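Local coordinates for DNA replication licensing factor MCM related protein (Thermoplasma acidophilum, PDB 4ME3), which probably unwinds DNA at replication forks as an ATP-driven MCM helicase, its N-terminal domain, crystallised here, carrying a zinc site, at residues A[20-30]-A[47-58]. Sequence-based numbering, arbitrary orientation.
Sequences LWRDFFRLYGY and LYVSFRDLEDYN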
loop_
_atom_site.group_PDB
_atom_site.type_symbol
_atom_site.label_atom_id
_atom_site.label_comp_id
_atom_site.label_asym_id
_atom_site.label_seq_id
_atom_site.Cartn_x
_atom_site.Cartn_y
_atom_site.Cartn_z
ATOM N N LEU A 20 -10.836 -8.118 14.795
ATOM C CA LEU A 20 -11.366 -9.006 13.766
ATOM C C LEU A 20 -10.236 -9.695 12.987
ATOM O O LEU A 20 -10.304 -10.895 12.711
ATOM C CB LEU A 20 -12.291 -8.234 12.824
ATOM C CG LEU A 20 -13.649 -7.862 13.429
ATOM C CD1 LEU A 20 -14.333 -6.774 12.619
ATOM C CD2 LEU A 20 -14.540 -9.086 13.525
ATOM N N TRP A 21 -9.198 -8.942 12.636
ATOM C CA TRP A 21 -8.038 -9.529 11.967
ATOM C C TRP A 21 -7.362 -10.564 12.856
ATOM O O TRP A 21 -6.974 -11.635 12.391
ATOM C CB TRP A 21 -7.013 -8.457 11.594
ATOM C CG TRP A 21 -7.302 -7.743 10.310
ATOM C CD1 TRP A 21 -7.611 -6.422 10.159
ATOM C CD2 TRP A 21 -7.305 -8.308 8.994
ATOM N NE1 TRP A 21 -7.807 -6.132 8.831
ATOM C CE2 TRP A 21 -7.623 -7.272 8.094
ATOM C CE3 TRP A 21 -7.069 -9.588 8.489
ATOM C CZ2 TRP A 21 -7.706 -7.475 6.718
ATOM C CZ3 TRP A 21 -7.154 -9.790 7.124
ATOM C CH2 TRP A 21 -7.469 -8.739 6.254
ATOM N N ARG A 22 -7.201 -10.236 14.133
ATOM C CA ARG A 22 -6.522 -11.134 15.065
ATOM C C ARG A 22 -7.172 -12.515 15.089
ATOM O O ARG A 22 -6.489 -13.533 14.982
ATOM C CB ARG A 22 -6.512 -10.544 16.477
ATOM C CG ARG A 22 -5.541 -9.392 16.655
ATOM C CD ARG A 22 -5.320 -9.062 18.122
ATOM N NE ARG A 22 -4.572 -7.822 18.285
ATOM C CZ ARG A 22 -5.123 -6.613 18.341
ATOM N NH1 ARG A 22 -6.439 -6.466 18.256
ATOM N NH2 ARG A 22 -4.356 -5.542 18.488
ATOM N N ASP A 23 -8.490 -12.546 15.233
ATOM C CA ASP A 23 -9.210 -13.811 15.264
ATOM C C ASP A 23 -9.119 -14.518 13.918
ATOM O O ASP A 23 -8.999 -15.741 13.856
ATOM C CB ASP A 23 -10.675 -13.583 15.627
ATOM C CG ASP A 23 -10.897 -13.435 17.111
ATOM O OD1 ASP A 23 -9.987 -13.783 17.891
ATOM O OD2 ASP A 23 -11.995 -12.975 17.490
ATOM N N PHE A 24 -9.176 -13.747 12.836
ATOM C CA PHE A 24 -9.134 -14.327 11.500
ATOM C C PHE A 24 -7.829 -15.080 11.242
ATOM O O PHE A 24 -7.840 -16.227 10.787
ATOM C CB PHE A 24 -9.316 -13.252 10.426
ATOM C CG PHE A 24 -9.063 -13.757 9.041
ATOM C CD1 PHE A 24 -10.012 -14.531 8.391
ATOM C CD2 PHE A 24 -7.868 -13.490 8.399
ATOM C CE1 PHE A 24 -9.775 -15.016 7.121
ATOM C CE2 PHE A 24 -7.624 -13.975 7.132
ATOM C CZ PHE A 24 -8.579 -14.737 6.490
ATOM N N PHE A 25 -6.705 -14.430 11.524
ATOM C CA PHE A 25 -5.404 -15.020 11.246
ATOM C C PHE A 25 -5.278 -16.361 11.958
ATOM O O PHE A 25 -4.774 -17.331 11.391
ATOM C CB PHE A 25 -4.274 -14.091 11.696
ATOM C CG PHE A 25 -4.101 -12.866 10.838
ATOM C CD1 PHE A 25 -4.189 -12.941 9.454
ATOM C CD2 PHE A 25 -3.835 -11.638 11.418
ATOM C CE1 PHE A 25 -4.025 -11.814 8.675
ATOM C CE2 PHE A 25 -3.672 -10.507 10.643
ATOM C CZ PHE A 25 -3.763 -10.598 9.268
ATOM N N ARG A 26 -5.747 -16.412 13.200
ATOM C CA ARG A 26 -5.673 -17.636 13.991
ATOM C C ARG A 26 -6.642 -18.697 13.480
ATOM O O ARG A 26 -6.245 -19.827 13.188
ATOM C CB ARG A 26 -5.971 -17.341 15.463
ATOM C CG ARG A 26 -5.739 -18.535 16.373
ATOM C CD ARG A 26 -6.202 -18.279 17.800
ATOM N NE ARG A 26 -6.833 -16.972 17.973
ATOM C CZ ARG A 26 -6.182 -15.849 18.266
ATOM N NH1 ARG A 26 -4.862 -15.848 18.416
ATOM N NH2 ARG A 26 -6.855 -14.715 18.407
ATOM N N LEU A 27 -7.915 -18.325 13.378
ATOM C CA LEU A 27 -8.970 -19.256 12.988
ATOM C C LEU A 27 -8.681 -19.959 11.672
ATOM O O LEU A 27 -8.921 -21.157 11.543
ATOM C CB LEU A 27 -10.307 -18.525 12.861
ATOM C CG LEU A 27 -11.217 -18.466 14.080
ATOM C CD1 LEU A 27 -12.438 -17.632 13.735
ATOM C CD2 LEU A 27 -11.627 -19.866 14.530
ATOM N N TYR A 28 -8.176 -19.217 10.688
ATOM C CA TYR A 28 -7.994 -19.768 9.349
ATOM C C TYR A 28 -6.573 -20.243 9.052
ATOM O O TYR A 28 -6.242 -20.556 7.908
ATOM C CB TYR A 28 -8.502 -18.777 8.298
ATOM C CG TYR A 28 -10.006 -18.822 8.218
ATOM C CD1 TYR A 28 -10.789 -18.110 9.115
ATOM C CD2 TYR A 28 -10.645 -19.629 7.289
ATOM C CE1 TYR A 28 -12.159 -18.174 9.068
ATOM C CE2 TYR A 28 -12.020 -19.699 7.236
ATOM C CZ TYR A 28 -12.770 -18.971 8.127
ATOM O OH TYR A 28 -14.141 -19.039 8.081
ATOM N N GLY A 29 -5.748 -20.318 10.095
ATOM C CA GLY A 29 -4.474 -21.009 10.018
ATOM C C GLY A 29 -3.347 -20.224 9.383
ATOM O O GLY A 29 -2.406 -20.810 8.846
ATOM N N TYR A 30 -3.427 -18.899 9.444
ATOM C CA TYR A 30 -2.398 -18.053 8.847
ATOM C C TYR A 30 -1.188 -17.887 9.767
ATOM O O TYR A 30 -0.111 -17.502 9.320
ATOM C CB TYR A 30 -2.981 -16.688 8.472
ATOM C CG TYR A 30 -3.812 -16.727 7.206
ATOM C CD1 TYR A 30 -3.215 -16.605 5.958
ATOM C CD2 TYR A 30 -5.188 -16.905 7.258
ATOM C CE1 TYR A 30 -3.965 -16.654 4.799
ATOM C CE2 TYR A 30 -5.948 -16.952 6.101
ATOM C CZ TYR A 30 -5.333 -16.825 4.877
ATOM O OH TYR A 30 -6.091 -16.879 3.729
ATOM N N LEU A 47 2.250 -10.935 3.063
ATOM C CA LEU A 47 1.345 -12.051 3.297
ATOM C C LEU A 47 0.139 -11.900 2.386
ATOM O O LEU A 47 -0.473 -10.839 2.346
ATOM C CB LEU A 47 0.870 -12.072 4.753
ATOM C CG LEU A 47 -0.146 -13.171 5.077
ATOM C CD1 LEU A 47 0.508 -14.542 5.020
ATOM C CD2 LEU A 47 -0.798 -12.936 6.437
ATOM N N TYR A 48 -0.187 -12.958 1.652
ATOM C CA TYR A 48 -1.420 -13.003 0.874
ATOM C C TYR A 48 -2.519 -13.696 1.665
ATOM O O TYR A 48 -2.323 -14.796 2.181
ATOM C CB TYR A 48 -1.192 -13.744 -0.439
ATOM C CG TYR A 48 -0.398 -12.942 -1.438
ATOM C CD1 TYR A 48 -1.034 -12.095 -2.332
ATOM C CD2 TYR A 48 0.985 -13.023 -1.483
ATOM C CE1 TYR A 48 -0.316 -11.349 -3.246
ATOM C CE2 TYR A 48 1.713 -12.278 -2.397
ATOM C CZ TYR A 48 1.054 -11.446 -3.273
ATOM O OH TYR A 48 1.771 -10.702 -4.185
ATOM N N VAL A 49 -3.676 -13.048 1.751
ATOM C CA VAL A 49 -4.835 -13.619 2.427
ATOM C C VAL A 49 -5.943 -13.868 1.414
ATOM O O VAL A 49 -6.229 -13.019 0.572
ATOM C CB VAL A 49 -5.355 -12.689 3.540
ATOM C CG1 VAL A 49 -6.710 -13.151 4.036
ATOM C CG2 VAL A 49 -4.351 -12.626 4.686
ATOM N N SER A 50 -6.565 -15.038 1.498
ATOM C CA SER A 50 -7.593 -15.416 0.537
ATOM C C SER A 50 -8.915 -14.734 0.854
ATOM O O SER A 50 -9.405 -14.803 1.979
ATOM C CB SER A 50 -7.786 -16.932 0.540
ATOM O OG SER A 50 -8.824 -17.304 -0.346
ATOM N N PHE A 51 -9.506 -14.076 -0.135
ATOM C CA PHE A 51 -10.792 -13.444 0.089
ATOM C C PHE A 51 -11.858 -14.498 0.378
ATOM O O PHE A 51 -12.846 -14.217 1.053
ATOM C CB PHE A 51 -11.209 -12.582 -1.101
ATOM C CG PHE A 51 -12.395 -11.721 -0.815
ATOM C CD1 PHE A 51 -12.259 -10.570 -0.055
ATOM C CD2 PHE A 51 -13.652 -12.072 -1.273
ATOM C CE1 PHE A 51 -13.349 -9.775 0.224
ATOM C CE2 PHE A 51 -14.750 -11.282 -0.991
ATOM C CZ PHE A 51 -14.596 -10.132 -0.244
ATOM N N ARG A 52 -11.644 -15.710 -0.126
ATOM C CA ARG A 52 -12.554 -16.823 0.134
ATOM C C ARG A 52 -12.611 -17.121 1.629
ATOM O O ARG A 52 -13.677 -17.411 2.176
ATOM C CB ARG A 52 -12.095 -18.083 -0.603
ATOM C CG ARG A 52 -11.938 -17.936 -2.110
ATOM C CD ARG A 52 -11.068 -19.058 -2.660
ATOM N NE ARG A 52 -10.848 -18.946 -4.101
ATOM C CZ ARG A 52 -9.881 -19.575 -4.765
ATOM N NH1 ARG A 52 -9.026 -20.363 -4.123
ATOM N NH2 ARG A 52 -9.761 -19.412 -6.074
ATOM N N ASP A 53 -11.453 -17.068 2.281
ATOM C CA ASP A 53 -11.382 -17.260 3.728
ATOM C C ASP A 53 -12.061 -16.107 4.460
ATOM O O ASP A 53 -12.811 -16.324 5.410
ATOM C CB ASP A 53 -9.927 -17.391 4.187
ATOM C CG ASP A 53 -9.286 -18.697 3.751
ATOM O OD1 ASP A 53 -10.027 -19.627 3.366
ATOM O OD2 ASP A 53 -8.043 -18.794 3.801
ATOM N N LEU A 54 -11.797 -14.878 4.024
ATOM C CA LEU A 54 -12.400 -13.708 4.656
ATOM C C LEU A 54 -13.926 -13.755 4.592
ATOM O O LEU A 54 -14.605 -13.480 5.581
ATOM C CB LEU A 54 -11.883 -12.421 4.006
ATOM C CG LEU A 54 -10.431 -12.062 4.330
ATOM C CD1 LEU A 54 -9.901 -11.011 3.359
ATOM C CD2 LEU A 54 -10.292 -11.571 5.769
ATOM N N GLU A 55 -14.464 -14.094 3.425
ATOM C CA GLU A 55 -15.915 -14.209 3.261
ATOM C C GLU A 55 -16.500 -15.269 4.191
ATOM O O GLU A 55 -17.554 -15.066 4.800
ATOM C CB GLU A 55 -16.267 -14.552 1.812
ATOM C CG GLU A 55 -16.934 -13.416 1.055
ATOM C CD GLU A 55 -17.238 -13.775 -0.386
ATOM O OE1 GLU A 55 -16.671 -14.769 -0.888
ATOM O OE2 GLU A 55 -18.044 -13.060 -1.017
ATOM N N ASP A 56 -15.812 -16.401 4.292
ATOM C CA ASP A 56 -16.252 -17.504 5.141
ATOM C C ASP A 56 -16.235 -17.099 6.613
ATOM O O ASP A 56 -17.057 -17.557 7.410
ATOM C CB ASP A 56 -15.344 -18.714 4.930
ATOM C CG ASP A 56 -15.941 -19.989 5.473
ATOM O OD1 ASP A 56 -16.925 -20.479 4.875
ATOM O OD2 ASP A 56 -15.425 -20.507 6.487
ATOM N N TYR A 57 -15.287 -16.237 6.956
ATOM C CA TYR A 57 -15.085 -15.778 8.325
ATOM C C TYR A 57 -16.206 -14.852 8.780
ATOM O O TYR A 57 -16.838 -15.075 9.812
ATOM C CB TYR A 57 -13.734 -15.063 8.407
ATOM C CG TYR A 57 -13.476 -14.297 9.680
ATOM C CD1 TYR A 57 -13.568 -14.912 10.921
ATOM C CD2 TYR A 57 -13.105 -12.959 9.637
ATOM C CE1 TYR A 57 -13.317 -14.213 12.080
ATOM C CE2 TYR A 57 -12.852 -12.252 10.792
ATOM C CZ TYR A 57 -12.960 -12.885 12.010
ATOM O OH TYR A 57 -12.702 -12.191 13.168
ATOM N N ASN A 58 -16.451 -13.810 7.996
ATOM C CA ASN A 58 -17.443 -12.798 8.332
ATOM C C ASN A 58 -17.694 -11.990 7.072
ATOM O O ASN A 58 -16.835 -11.220 6.655
ATOM C CB ASN A 58 -16.911 -11.907 9.454
ATOM C CG ASN A 58 -17.884 -10.815 9.861
ATOM O OD1 ASN A 58 -18.530 -10.187 9.020
ATOM N ND2 ASN A 58 -17.979 -10.571 11.162
HETATM O O HOH W 1 -13.663 -12.030 15.785
#
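Aromatic packing with tyrosine hydroxyls joins the C-terminal half of helix 14-27 to helix 51-57 and strand 46-50. It lies in the helical part of the MCM N-terminal domain, away from the zinc. The helix segments cross at 114°. F24 is central. L54 CD2 sits over one face of its ring, 3.6 Å from the centroid, and V49 CG1 approaches CE2 obliquely. Y57 is a knob among L20, D23, F24 and L27. With CG anti to the backbone N (chi1 169°), its ring runs obliquely over helix 14-27, from Y28 toward L20, with F24 CB over one face. Y57 OH lies 2.8 Å from L20 O, a weak bond, and a water links it to D23 OD2. Beyond the helix end, Y30 OH accepts from S50 N at 2.9 Å, nearly straight (173°). D53 OD2 lies 2.7 Å from Y30 OH, a weak bond. Y28 lays its ring over D53 O and donates from OH to D56 OD2 at 2.5 Å, on the carboxylate's anti side but tilted from its plane. An alanine at Y28 is likely to leave D56 without this donor and uncover Y57 CB. Hydrogen bonds, chiefly of the tyrosines past helix 14-27, thus supplement the packing.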